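Local coordinates for BH0493 protein (Bacillus halodurans C-125, PDB 2QEE) that binds zinc and is probably a metal-dependent hydrolase of the amidohydrolase superfamily, of unknown substrate, at residues V278-M283 and Q308-V313; N6-L11 and V378-Y383; Y52-V57 and D78-E83; A258-V263 and G325-M330; P228-P233 and E287-E292. One frame throughout, in Å; residues are numbered along the deposited sequence. Where two conformers were deposited one is given.

Contact 1. Residues V278-M283 and Q308-V313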
# COMPACT_ATOMS: atom_id res chain seq x y z
N VAL C 278 13.62 -3.48 8.16
CA VAL C 278 13.12 -3.84 6.83
C VAL C 278 13.47 -2.77 5.78
O VAL C 278 13.56 -1.56 6.11
CB VAL C 278 11.57 -4.00 6.94
CG1 VAL C 278 10.88 -2.68 7.35
CG2 VAL C 278 10.97 -4.55 5.58
N GLY C 279 13.61 -3.17 4.51
CA GLY C 279 13.74 -2.19 3.42
C GLY C 279 13.11 -2.81 2.18
O GLY C 279 13.11 -4.05 2.05
N LYS C 280 12.61 -1.94 1.31
CA LYS C 280 12.13 -2.37 -0.01
C LYS C 280 13.33 -2.82 -0.85
O LYS C 280 14.36 -2.17 -0.84
CB LYS C 280 11.35 -1.24 -0.71
CG LYS C 280 10.63 -1.73 -2.02
CD LYS C 280 10.06 -0.52 -2.69
CE LYS C 280 9.29 -0.94 -3.96
NZ LYS C 280 8.74 0.25 -4.66
N ALA C 281 13.16 -3.93 -1.57
CA ALA C 281 14.25 -4.47 -2.42
C ALA C 281 13.92 -4.16 -3.89
O ALA C 281 12.73 -4.00 -4.28
CB ALA C 281 14.41 -6.07 -2.24
N SER C 282 14.96 -4.15 -4.74
CA SER C 282 14.75 -4.21 -6.20
C SER C 282 14.25 -5.62 -6.56
O SER C 282 14.69 -6.59 -5.97
CB SER C 282 16.07 -3.99 -6.96
OG SER C 282 15.80 -4.12 -8.36
N MET C 283 13.39 -5.70 -7.58
CA MET C 283 12.97 -7.02 -8.08
C MET C 283 13.97 -7.54 -9.13
O MET C 283 13.86 -8.68 -9.54
CB MET C 283 11.56 -7.00 -8.69
CG MET C 283 10.47 -6.48 -7.70
SD MET C 283 10.35 -7.52 -6.22
CE MET C 283 9.86 -9.07 -6.98
N GLN C 308 5.04 -6.29 -2.16
CA GLN C 308 4.14 -7.48 -2.23
C GLN C 308 3.41 -7.51 -3.53
O GLN C 308 3.34 -8.56 -4.17
CB GLN C 308 3.11 -7.48 -1.06
CG GLN C 308 3.81 -7.52 0.35
CD GLN C 308 4.85 -8.72 0.41
OE1 GLN C 308 4.62 -9.78 -0.17
NE2 GLN C 308 5.97 -8.54 1.12
N HIS C 309 2.87 -6.36 -3.99
CA HIS C 309 2.09 -6.43 -5.22
C HIS C 309 2.97 -6.87 -6.40
O HIS C 309 2.60 -7.73 -7.23
CB HIS C 309 1.44 -5.07 -5.50
CG HIS C 309 0.73 -5.02 -6.81
ND1 HIS C 309 1.36 -4.62 -7.96
CD2 HIS C 309 -0.53 -5.39 -7.18
CE1 HIS C 309 0.52 -4.70 -8.97
NE2 HIS C 309 -0.63 -5.16 -8.53
N GLU C 310 4.15 -6.24 -6.54
CA GLU C 310 5.03 -6.53 -7.69
C GLU C 310 5.59 -7.96 -7.60
O GLU C 310 5.83 -8.60 -8.62
CB GLU C 310 6.09 -5.45 -7.86
CG GLU C 310 7.05 -5.36 -6.70
CD GLU C 310 7.96 -4.11 -6.75
OE1 GLU C 310 7.78 -3.25 -7.63
OE2 GLU C 310 8.82 -4.00 -5.83
N LEU C 311 5.78 -8.46 -6.37
CA LEU C 311 6.11 -9.90 -6.24
C LEU C 311 5.00 -10.83 -6.85
O LEU C 311 5.31 -11.82 -7.56
CB LEU C 311 6.34 -10.24 -4.77
CG LEU C 311 6.63 -11.72 -4.46
CD1 LEU C 311 7.97 -12.13 -5.15
CD2 LEU C 311 6.64 -11.95 -2.98
N VAL C 312 3.74 -10.51 -6.58
CA VAL C 312 2.62 -11.24 -7.23
C VAL C 312 2.71 -11.12 -8.72
O VAL C 312 2.59 -12.16 -9.46
CB VAL C 312 1.27 -10.68 -6.78
CG1 VAL C 312 0.12 -11.39 -7.51
CG2 VAL C 312 1.19 -10.85 -5.27
N VAL C 313 3.00 -9.91 -9.24
CA VAL C 313 3.04 -9.81 -10.71
C VAL C 313 4.21 -10.64 -11.25
O VAL C 313 4.11 -11.27 -12.32
CB VAL C 313 3.19 -8.34 -11.20
CG1 VAL C 313 3.17 -8.29 -12.76
CG2 VAL C 313 2.04 -7.46 -10.64
O HOH W 1 6.74 -0.81 -6.28
O HOH W 2 11.15 -2.88 -6.39
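Met-283 lays its thioether chain over the acidic side chain of Glu-310, CG resting 3.5 Å from OE2 of that carboxylate. Turns at chi2 (-61°) and chi3 (-62°) place SD and then CE, and the methyl ends at Leu-311, with CE 3.9 Å from Leu-311 CA and 4.0 Å from Leu-311 CD1. This joins the loop between strand 277-278 and helix 284-292 to the first turns of helix 308-317, on the outer layer of the distorted beta/alpha barrel expected of amidohydrolases. The polar end of Glu-310 works through water: one water takes a bond from Lys-280 NZ at 2.8 Å and gives one to Glu-310 OE1 at 3.0 Å, while a second links Ala-281 O to OE2. Asn-307 ND2 also reaches both Ala-281 O and Glu-310 OE2. Shortening Met-283 to an alanine would probably open a gap beside Leu-311 CD1 and leave the aliphatic part of Glu-310 without its cover. Lys-280 also packs on Lys-280 of both other subunits.

Contact 2. Residues N6-L11 and V378-Y383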
# COMPACT_ATOMS: atom_id res chain seq x y z
N ASN C 6 -25.78 -23.58 -2.29
CA ASN C 6 -26.93 -22.78 -2.69
C ASN C 6 -26.98 -21.39 -2.06
O ASN C 6 -27.71 -20.50 -2.55
CB ASN C 6 -28.24 -23.53 -2.34
CG ASN C 6 -29.48 -22.97 -3.06
OD1 ASN C 6 -29.57 -22.96 -4.30
ND2 ASN C 6 -30.45 -22.54 -2.28
N SER C 7 -26.21 -21.18 -0.99
CA SER C 7 -26.21 -19.83 -0.44
C SER C 7 -24.85 -19.42 0.10
O SER C 7 -24.01 -20.30 0.39
CB SER C 7 -27.21 -19.77 0.73
OG SER C 7 -26.80 -20.66 1.77
N ARG C 8 -24.66 -18.11 0.22
CA ARG C 8 -23.43 -17.54 0.83
C ARG C 8 -23.26 -17.99 2.28
O ARG C 8 -22.16 -18.26 2.72
CB ARG C 8 -23.35 -16.03 0.72
CG ARG C 8 -21.94 -15.52 1.10
CD ARG C 8 -21.97 -14.05 1.14
NE ARG C 8 -20.64 -13.44 1.20
CZ ARG C 8 -19.82 -13.45 2.23
NH1 ARG C 8 -20.13 -14.11 3.34
NH2 ARG C 8 -18.67 -12.79 2.13
N GLU C 9 -24.38 -18.17 3.01
CA GLU C 9 -24.25 -18.57 4.43
C GLU C 9 -23.75 -20.00 4.52
O GLU C 9 -22.91 -20.32 5.40
CB GLU C 9 -25.62 -18.41 5.15
CG GLU C 9 -26.06 -16.94 5.21
CD GLU C 9 -26.94 -16.47 4.07
OE1 GLU C 9 -27.61 -15.43 4.27
OE2 GLU C 9 -26.94 -17.05 2.96
N VAL C 10 -24.25 -20.87 3.65
CA VAL C 10 -23.77 -22.27 3.65
C VAL C 10 -22.31 -22.31 3.12
O VAL C 10 -21.48 -23.02 3.64
CB VAL C 10 -24.69 -23.19 2.90
CG1 VAL C 10 -24.04 -24.59 2.68
CG2 VAL C 10 -26.03 -23.30 3.71
N LEU C 11 -22.05 -21.55 2.08
CA LEU C 11 -20.68 -21.42 1.58
C LEU C 11 -19.76 -21.05 2.75
O LEU C 11 -18.68 -21.66 2.91
CB LEU C 11 -20.63 -20.30 0.55
CG LEU C 11 -19.23 -19.93 -0.04
CD1 LEU C 11 -18.62 -21.14 -0.83
CD2 LEU C 11 -19.27 -18.67 -0.82
N VAL C 378 -11.25 -14.58 2.78
CA VAL C 378 -10.90 -14.30 1.38
C VAL C 378 -11.53 -15.32 0.44
O VAL C 378 -12.20 -14.99 -0.56
CB VAL C 378 -9.35 -14.25 1.20
CG1 VAL C 378 -9.01 -14.07 -0.25
CG2 VAL C 378 -8.77 -13.08 2.10
N LEU C 379 -11.39 -16.60 0.80
CA LEU C 379 -12.01 -17.66 -0.03
C LEU C 379 -13.54 -17.52 -0.18
O LEU C 379 -14.09 -17.66 -1.27
CB LEU C 379 -11.67 -19.05 0.59
CG LEU C 379 -10.23 -19.52 0.33
CD1 LEU C 379 -10.04 -20.75 1.24
CD2 LEU C 379 -10.05 -19.89 -1.18
N ILE C 380 -14.21 -17.21 0.92
CA ILE C 380 -15.68 -17.02 0.93
C ILE C 380 -16.05 -15.92 -0.12
O ILE C 380 -16.89 -16.13 -1.01
CB ILE C 380 -16.25 -16.72 2.35
CG1 ILE C 380 -16.15 -17.98 3.21
CG2 ILE C 380 -17.70 -16.29 2.23
CD1 ILE C 380 -16.22 -17.76 4.77
N ASP C 381 -15.35 -14.79 -0.06
CA ASP C 381 -15.62 -13.69 -1.02
C ASP C 381 -15.38 -14.14 -2.46
O ASP C 381 -16.17 -13.81 -3.37
CB ASP C 381 -14.70 -12.50 -0.71
CG ASP C 381 -15.27 -11.58 0.36
OD1 ASP C 381 -16.49 -11.72 0.74
OD2 ASP C 381 -14.51 -10.68 0.84
N LYS C 382 -14.25 -14.84 -2.70
CA LYS C 382 -13.91 -15.25 -4.07
C LYS C 382 -14.86 -16.32 -4.62
O LYS C 382 -15.26 -16.24 -5.77
CB LYS C 382 -12.43 -15.71 -4.16
CG LYS C 382 -11.46 -14.55 -4.44
CD LYS C 382 -11.50 -13.45 -3.35
CE LYS C 382 -10.49 -12.27 -3.65
NZ LYS C 382 -11.05 -11.51 -4.82
N TYR C 383 -15.22 -17.31 -3.80
CA TYR C 383 -16.22 -18.26 -4.20
C TYR C 383 -17.54 -17.60 -4.44
O TYR C 383 -18.21 -17.91 -5.45
CB TYR C 383 -16.38 -19.38 -3.18
CG TYR C 383 -15.21 -20.34 -3.16
CD1 TYR C 383 -14.78 -21.01 -4.34
CD2 TYR C 383 -14.58 -20.65 -1.95
CE1 TYR C 383 -13.73 -21.96 -4.29
CE2 TYR C 383 -13.52 -21.58 -1.89
CZ TYR C 383 -13.12 -22.19 -3.07
OH TYR C 383 -12.08 -23.11 -2.94
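Ile-380 presents its CG2 methyl to the guanidinium of Arg-8, and with that contact the first turn of helix 8-21 docks on the long helix 363-388 in a helix-helix interface far from the zinc site. The methyl lies over one face of the flat group, offset toward its rim, with CG2 3.4 Å from Arg-8 NH1; this branch is anti to the backbone N of its own residue. Arg-8 gets there with a chain extended from CG to NE, and the helix that carries it begins with Ser-7 as N-cap, its OG accepting from Val-10 N. Leu-11 CD2 also packs against the backbone at Ile-380 O, 3.5 Å away. Asp-381, next along, meets the same guanidinium at its edge. Arg-8 NH2 and Asp-381 OD1 form a salt bridge at 2.8 Å, but the hydrogen bond within it is weak, bent to 124° at the hydrogen, and the guanidinium and carboxylate planes stand 67° apart. The other oxygen, OD2, pairs with Arg-341, so the carboxylate is shared between two arginines and its negative charge is likely to be well balanced. Last comes Tyr-383, whose ring leads away to bond Asp-401 through OH, while its CB stays at the interface, 3.7 Å from Leu-11 CD1.

Contact 3. Residues Y52-V57 and D78-E83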
# COMPACT_ATOMS: atom_id res chain seq x y z
N TYR C 52 9.54 -10.77 19.22
CA TYR C 52 8.52 -9.77 18.87
C TYR C 52 8.06 -9.03 20.11
O TYR C 52 7.77 -7.83 20.06
CB TYR C 52 7.28 -10.40 18.20
CG TYR C 52 7.41 -10.97 16.82
CD1 TYR C 52 8.57 -11.60 16.38
CD2 TYR C 52 6.30 -10.99 15.93
CE1 TYR C 52 8.65 -12.18 15.10
CE2 TYR C 52 6.37 -11.58 14.62
CZ TYR C 52 7.54 -12.15 14.24
OH TYR C 52 7.62 -12.70 13.00
N LEU C 53 7.93 -9.75 21.22
CA LEU C 53 7.45 -9.17 22.47
C LEU C 53 8.54 -8.41 23.20
O LEU C 53 8.23 -7.44 23.88
CB LEU C 53 6.79 -10.21 23.37
CG LEU C 53 5.47 -10.78 22.80
CD1 LEU C 53 4.81 -11.71 23.80
CD2 LEU C 53 4.50 -9.65 22.47
N VAL C 54 9.79 -8.84 23.04
CA VAL C 54 10.91 -8.01 23.53
C VAL C 54 10.92 -6.59 22.91
O VAL C 54 10.92 -5.57 23.64
CB VAL C 54 12.26 -8.72 23.30
CG1 VAL C 54 13.43 -7.84 23.76
CG2 VAL C 54 12.25 -10.05 24.06
N ALA C 55 10.76 -6.52 21.59
CA ALA C 55 10.65 -5.21 20.92
C ALA C 55 9.50 -4.42 21.55
O ALA C 55 9.64 -3.25 21.93
CB ALA C 55 10.42 -5.41 19.42
N GLU C 56 8.32 -5.05 21.70
CA GLU C 56 7.17 -4.31 22.19
C GLU C 56 7.34 -3.83 23.64
O GLU C 56 7.00 -2.71 23.93
CB GLU C 56 5.89 -5.14 22.01
CG GLU C 56 5.57 -5.28 20.49
CD GLU C 56 4.32 -6.10 20.23
OE1 GLU C 56 3.37 -6.03 21.06
OE2 GLU C 56 4.33 -6.79 19.18
N VAL C 57 7.92 -4.68 24.50
CA VAL C 57 8.00 -4.28 25.94
C VAL C 57 9.00 -3.12 26.06
O VAL C 57 8.82 -2.18 26.87
CB VAL C 57 8.38 -5.48 26.88
CG1 VAL C 57 9.88 -5.92 26.75
CG2 VAL C 57 7.98 -5.17 28.30
N ASP C 78 7.60 -12.38 33.33
CA ASP C 78 6.84 -11.61 34.27
C ASP C 78 6.76 -10.11 33.88
O ASP C 78 5.70 -9.50 33.99
CB ASP C 78 7.51 -11.69 35.67
CG ASP C 78 7.31 -13.00 36.38
OD1 ASP C 78 6.42 -13.79 36.02
OD2 ASP C 78 8.04 -13.21 37.37
N LEU C 79 7.90 -9.52 33.52
CA LEU C 79 7.94 -8.11 33.14
C LEU C 79 7.03 -7.88 31.88
O LEU C 79 6.24 -6.92 31.83
CB LEU C 79 9.37 -7.70 32.79
CG LEU C 79 9.51 -6.21 32.40
CD1 LEU C 79 9.18 -5.25 33.53
CD2 LEU C 79 10.87 -5.90 31.78
N ILE C 80 7.22 -8.74 30.88
CA ILE C 80 6.44 -8.65 29.59
C ILE C 80 4.94 -8.75 29.89
O ILE C 80 4.15 -7.93 29.40
CB ILE C 80 6.96 -9.62 28.52
CG1 ILE C 80 8.37 -9.12 28.08
CG2 ILE C 80 5.95 -9.75 27.30
CD1 ILE C 80 9.16 -10.12 27.22
N TRP C 81 4.57 -9.69 30.77
CA TRP C 81 3.18 -9.87 31.16
C TRP C 81 2.62 -8.59 31.79
O TRP C 81 1.58 -8.06 31.38
CB TRP C 81 3.02 -11.06 32.12
CG TRP C 81 1.62 -11.40 32.42
CD1 TRP C 81 0.94 -11.17 33.58
CD2 TRP C 81 0.71 -12.12 31.57
NE1 TRP C 81 -0.33 -11.68 33.52
CE2 TRP C 81 -0.50 -12.29 32.30
CE3 TRP C 81 0.81 -12.66 30.29
CZ2 TRP C 81 -1.61 -12.94 31.76
CZ3 TRP C 81 -0.30 -13.32 29.74
CH2 TRP C 81 -1.50 -13.43 30.47
N GLU C 82 3.30 -8.08 32.81
CA GLU C 82 2.86 -6.86 33.47
C GLU C 82 2.76 -5.65 32.50
O GLU C 82 1.75 -4.95 32.51
CB GLU C 82 3.79 -6.56 34.66
CG GLU C 82 3.46 -5.30 35.42
CD GLU C 82 2.16 -5.38 36.23
OE1 GLU C 82 1.60 -6.49 36.45
OE2 GLU C 82 1.68 -4.29 36.61
N GLU C 83 3.78 -5.45 31.67
CA GLU C 83 3.87 -4.22 30.88
C GLU C 83 2.94 -4.24 29.66
O GLU C 83 2.41 -3.22 29.31
CB GLU C 83 5.30 -4.01 30.35
CG GLU C 83 6.35 -3.79 31.51
CD GLU C 83 6.42 -2.33 31.98
OE1 GLU C 83 5.64 -1.49 31.50
OE2 GLU C 83 7.31 -2.00 32.82
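Glu-83 has its carboxylate held at both oxygens, OE1 by a salt bridge with Arg-88 and OE2 by a hydrogen bond with Thr-61 OG1. Below this charged end, CB and CG pack in a helix-helix crossing: helices 51-58 and 73-86, part of the helical region between strands 24-26 and 139-143, approach to 10.1 Å between the axes of the short segments, at 57°. Val-57 CG2 sits 3.6 Å from Glu-83 CB, the two side chains running roughly at a right angle. Ile-80 is the main apolar contributor from its helix, reaching Leu-53, Val-54 and Val-57. Its CG2 branch turns to Leu-53, 4.0 Å from CB of that residue, whereas CD1 extends to Val-54, 4.4 Å from CG2 there. Phe-68 covers Ile-80 and Val-54 from helix 65-70, and Ala-94, Cys-95 and Val-98 pack on Leu-53 from helix 93-104. Glu-56, on the helix of Leu-53 and Val-57, pairs with Arg-316 of the third subunit. The Val-57 CG1 methyl, lodged between its own backbone N and carbonyl carbon (chi1 72°), lies 3.8 Å from Ile-80 CG1.

Contact 4. Residues A258-V263 and G325-M330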
# COMPACT_ATOMS: atom_id res chain seq x y z
N ALA C 258 15.14 -21.15 -1.57
CA ALA C 258 14.20 -20.24 -0.92
C ALA C 258 14.95 -18.97 -0.59
O ALA C 258 15.96 -19.00 0.15
CB ALA C 258 13.63 -20.85 0.34
N MET C 259 14.39 -17.84 -1.00
CA MET C 259 15.01 -16.56 -0.72
C MET C 259 14.02 -15.71 0.07
O MET C 259 12.91 -15.51 -0.39
CB MET C 259 15.35 -15.83 -2.01
CG MET C 259 16.28 -16.61 -2.95
SD MET C 259 16.81 -15.70 -4.40
CE MET C 259 15.35 -15.77 -5.38
N MET C 260 14.43 -15.28 1.25
CA MET C 260 13.60 -14.44 2.11
C MET C 260 14.25 -13.06 2.11
O MET C 260 15.29 -12.89 2.73
CB MET C 260 13.55 -15.08 3.49
CG MET C 260 13.03 -16.54 3.36
SD MET C 260 12.71 -17.34 4.93
CE MET C 260 13.74 -16.53 6.11
N ILE C 261 13.65 -12.11 1.38
CA ILE C 261 14.38 -10.93 1.00
C ILE C 261 13.81 -9.70 1.74
O ILE C 261 12.60 -9.51 1.78
CB ILE C 261 14.26 -10.71 -0.51
CG1 ILE C 261 14.96 -11.85 -1.30
CG2 ILE C 261 14.89 -9.32 -0.89
CD1 ILE C 261 14.51 -11.96 -2.79
N GLY C 262 14.68 -8.85 2.29
CA GLY C 262 14.23 -7.52 2.75
C GLY C 262 14.60 -7.19 4.20
O GLY C 262 14.28 -6.10 4.68
N VAL C 263 15.34 -8.09 4.86
CA VAL C 263 15.68 -7.89 6.28
C VAL C 263 16.99 -7.09 6.36
O VAL C 263 17.97 -7.44 5.70
CB VAL C 263 15.79 -9.23 7.07
CG1 VAL C 263 16.85 -10.18 6.48
CG2 VAL C 263 16.04 -8.94 8.52
N GLY C 325 3.66 -17.13 1.94
CA GLY C 325 3.56 -16.63 3.31
C GLY C 325 3.58 -15.11 3.43
O GLY C 325 3.81 -14.35 2.49
N CYS C 326 3.31 -14.69 4.66
CA CYS C 326 3.35 -13.31 5.02
C CYS C 326 4.33 -13.23 6.14
O CYS C 326 4.00 -13.51 7.27
CB CYS C 326 1.94 -12.91 5.50
SG CYS C 326 0.64 -13.19 4.27
N TRP C 327 5.55 -12.84 5.78
CA TRP C 327 6.68 -13.00 6.66
C TRP C 327 6.80 -11.84 7.65
O TRP C 327 6.87 -10.67 7.22
CB TRP C 327 7.91 -13.00 5.71
CG TRP C 327 9.24 -13.26 6.34
CD1 TRP C 327 9.50 -14.04 7.43
CD2 TRP C 327 10.52 -12.76 5.89
NE1 TRP C 327 10.86 -14.02 7.71
CE2 TRP C 327 11.50 -13.25 6.78
CE3 TRP C 327 10.92 -11.95 4.81
CZ2 TRP C 327 12.88 -12.95 6.64
CZ3 TRP C 327 12.29 -11.67 4.67
CH2 TRP C 327 13.24 -12.16 5.58
N TRP C 328 6.84 -12.19 8.93
CA TRP C 328 7.37 -11.33 10.02
C TRP C 328 6.58 -10.00 10.12
O TRP C 328 5.43 -9.98 10.59
CB TRP C 328 8.85 -11.07 9.71
CG TRP C 328 9.71 -10.54 10.77
CD1 TRP C 328 9.36 -10.05 12.01
CD2 TRP C 328 11.14 -10.50 10.70
NE1 TRP C 328 10.52 -9.69 12.71
CE2 TRP C 328 11.61 -9.97 11.92
CE3 TRP C 328 12.07 -10.86 9.72
CZ2 TRP C 328 12.98 -9.78 12.17
CZ3 TRP C 328 13.42 -10.69 9.98
CH2 TRP C 328 13.86 -10.15 11.20
N PHE C 329 7.12 -8.92 9.59
CA PHE C 329 6.41 -7.60 9.68
C PHE C 329 5.17 -7.53 8.75
O PHE C 329 4.33 -6.64 8.87
CB PHE C 329 7.34 -6.45 9.41
CG PHE C 329 8.53 -6.44 10.32
CD1 PHE C 329 8.38 -6.47 11.69
CD2 PHE C 329 9.82 -6.40 9.77
CE1 PHE C 329 9.51 -6.47 12.49
CE2 PHE C 329 10.93 -6.41 10.56
CZ PHE C 329 10.79 -6.44 11.90
N MET C 330 5.05 -8.54 7.87
CA MET C 330 3.87 -8.75 7.04
C MET C 330 2.82 -9.62 7.76
O MET C 330 1.68 -9.75 7.29
CB MET C 330 4.19 -9.45 5.70
CG MET C 330 5.27 -8.77 4.79
SD MET C 330 4.68 -7.21 4.09
CE MET C 330 5.10 -6.09 5.41
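A methionine-tryptophan contact between Met-260 and Trp-327 lies deep in the chain, where strand 257-264 faces the loop after strand 321-323. Met-260 CB stands over one face of the indole, 3.8 Å from the centroid of the six-membered ring and 20° off its normal, a CH-pi arrangement. The chain then carries SD to an oblique Met-aromatic position, 4.9 Å from the five-membered-ring centroid, and brings the methyl CE to 3.7 Å from Trp-327 CZ2. The opposite face of this indole is covered by Trp-328 CE3, so Trp-327 is held between a methionine and a second indole. Both partners border the metal centre, as expected inside an amidohydrolase barrel: the Met-260 side chain is about 4 Å from the bound zinc ion, and that of Trp-327 about 3 Å from the zinc ligand Asp-357 (nearest atoms). Backbone atoms complete the fit, with Trp-327 CZ3 3.6 Å from Ile-261 N. Further along the strand, Val-263 CG2, anti to its backbone N, meets Trp-328 CZ3 at 3.5 Å.

Contact 5. Residues P228-P233 and E287-E292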
# COMPACT_ATOMS: atom_id res chain seq x y z
N PRO C 228 17.76 -5.70 1.81
CA PRO C 228 17.03 -4.92 0.81
C PRO C 228 17.87 -4.59 -0.43
O PRO C 228 17.31 -4.37 -1.52
CB PRO C 228 16.71 -3.60 1.55
CG PRO C 228 16.73 -4.03 3.05
CD PRO C 228 17.80 -5.07 3.16
N THR C 229 19.19 -4.57 -0.25
CA THR C 229 20.13 -4.27 -1.32
C THR C 229 20.47 -5.49 -2.20
O THR C 229 21.27 -5.39 -3.12
CB THR C 229 21.46 -3.74 -0.70
OG1 THR C 229 21.88 -4.62 0.36
CG2 THR C 229 21.22 -2.36 -0.10
N PHE C 230 19.88 -6.64 -1.92
CA PHE C 230 20.18 -7.86 -2.69
C PHE C 230 20.20 -7.62 -4.17
O PHE C 230 19.21 -7.14 -4.75
CB PHE C 230 19.16 -8.97 -2.41
CG PHE C 230 19.44 -10.23 -3.17
CD1 PHE C 230 20.63 -10.93 -2.96
CD2 PHE C 230 18.51 -10.73 -4.09
CE1 PHE C 230 20.90 -12.11 -3.69
CE2 PHE C 230 18.80 -11.93 -4.79
CZ PHE C 230 19.98 -12.58 -4.59
N SER C 231 21.29 -8.03 -4.81
CA SER C 231 21.35 -7.95 -6.25
C SER C 231 21.95 -9.23 -6.83
O SER C 231 22.69 -9.94 -6.16
CB SER C 231 22.15 -6.73 -6.71
OG SER C 231 23.52 -7.01 -6.65
N PHE C 232 21.54 -9.54 -8.05
CA PHE C 232 22.09 -10.71 -8.75
C PHE C 232 21.92 -10.51 -10.24
O PHE C 232 20.82 -10.16 -10.70
CB PHE C 232 21.40 -12.02 -8.32
CG PHE C 232 22.07 -13.23 -8.87
CD1 PHE C 232 21.77 -13.71 -10.17
CD2 PHE C 232 23.08 -13.84 -8.13
CE1 PHE C 232 22.48 -14.83 -10.71
CE2 PHE C 232 23.79 -15.00 -8.67
CZ PHE C 232 23.47 -15.47 -9.95
N PRO C 233 22.99 -10.80 -11.03
CA PRO C 233 24.36 -11.24 -10.70
C PRO C 233 25.06 -10.20 -9.84
O PRO C 233 24.69 -9.02 -9.83
CB PRO C 233 25.06 -11.33 -12.06
CG PRO C 233 23.97 -11.35 -13.10
CD PRO C 233 22.74 -10.71 -12.48
N GLU C 287 14.04 -11.36 -10.69
CA GLU C 287 13.69 -11.44 -12.10
C GLU C 287 14.77 -12.16 -12.92
O GLU C 287 14.48 -13.09 -13.71
CB GLU C 287 13.44 -10.01 -12.63
CG GLU C 287 12.96 -10.01 -14.08
CD GLU C 287 13.16 -8.66 -14.74
OE1 GLU C 287 12.92 -7.63 -14.06
OE2 GLU C 287 13.52 -8.62 -15.93
N HIS C 288 16.00 -11.71 -12.75
CA HIS C 288 17.12 -12.33 -13.46
C HIS C 288 17.26 -13.83 -13.16
O HIS C 288 17.38 -14.68 -14.07
CB HIS C 288 18.41 -11.57 -13.11
CG HIS C 288 19.62 -12.15 -13.76
ND1 HIS C 288 20.20 -11.60 -14.89
CD2 HIS C 288 20.32 -13.28 -13.48
CE1 HIS C 288 21.21 -12.37 -15.27
NE2 HIS C 288 21.33 -13.37 -14.42
N LEU C 289 17.22 -14.17 -11.88
CA LEU C 289 17.34 -15.55 -11.44
C LEU C 289 16.25 -16.39 -12.11
O LEU C 289 16.55 -17.43 -12.67
CB LEU C 289 17.26 -15.63 -9.92
CG LEU C 289 18.58 -15.27 -9.18
CD1 LEU C 289 18.36 -15.08 -7.67
CD2 LEU C 289 19.64 -16.40 -9.42
N LEU C 290 15.01 -15.92 -12.07
CA LEU C 290 13.92 -16.71 -12.64
C LEU C 290 14.02 -16.92 -14.15
O LEU C 290 13.73 -18.02 -14.68
CB LEU C 290 12.60 -16.03 -12.33
CG LEU C 290 12.26 -16.06 -10.83
CD1 LEU C 290 11.11 -15.04 -10.63
CD2 LEU C 290 11.76 -17.51 -10.37
N ARG C 291 14.39 -15.85 -14.86
CA ARG C 291 14.50 -15.90 -16.30
C ARG C 291 15.68 -16.76 -16.74
O ARG C 291 15.54 -17.61 -17.63
CB ARG C 291 14.64 -14.50 -16.86
CG ARG C 291 14.91 -14.45 -18.39
CD ARG C 291 14.86 -13.05 -18.92
NE ARG C 291 15.78 -12.18 -18.19
CZ ARG C 291 15.35 -11.21 -17.38
NH1 ARG C 291 14.04 -10.97 -17.29
NH2 ARG C 291 16.23 -10.46 -16.68
N GLU C 292 16.83 -16.49 -16.13
CA GLU C 292 18.10 -17.08 -16.54
C GLU C 292 18.36 -18.50 -16.03
O GLU C 292 19.27 -19.17 -16.57
CB GLU C 292 19.29 -16.17 -16.17
CG GLU C 292 19.15 -14.75 -16.67
CD GLU C 292 19.00 -14.62 -18.19
OE1 GLU C 292 19.45 -15.51 -18.93
OE2 GLU C 292 18.41 -13.61 -18.66
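With CG anti to the backbone N in both Phe-232 (chi1 -172°) and His-288 (chi1 178°), the two rings are brought together, Phe-232 CD1 lying 3.6 Å from His-288 CD2. The ring planes are inclined at 58°, with His-288 CD2 at the edge of the Phe-232 ring. Pro-233, joined through a cis peptide bond, sets its CD over the centre of the imidazole, 3.4 Å from the centroid. Glu-292 CG covers the other face. Leu-289 CD2 comes over the Phe-232 ring, 3.8 Å from its centroid, while Leu-289 CD1 lies near the edge of the Phe-230 ring. The loop after strand 222-226 is thereby packed on helix 284-292 in the outer layer of the probable barrel. An alanine in place of His-288 would probably remove the imidazole under Pro-233 and leave a gap beside the Phe-232 edge. The charge of Arg-291 is met within its own helix by Glu-287 and Glu-292. No hydrogen bond crosses between the two segments; CH-pi and van der Waals contact join loop and helix.

The five contacts show how chemistry follows place. All are largely buried, with exposed members in contact 2 (Arg-8) and contact 5 (Pro-233). Contact 4, its centre about 8 Å from that of the chain, is apolar and aromatic beside the metal; contact 2, about 29 Å out by the same measure, adds a salt bridge to aliphatic packing. Contacts 1 and 5 share the region of helix 284-292, one using the loop leading into it, the other the helix itself, and Pro-228 of contact 5 packs on contacts 1 and 4. Contact 1 adds water bridges to its methionine packing, whereas contact 5 relies on rings and leucine methyls. Contact 3, a helical crossing, reaches contact 4 through Tyr-52 and Trp-328.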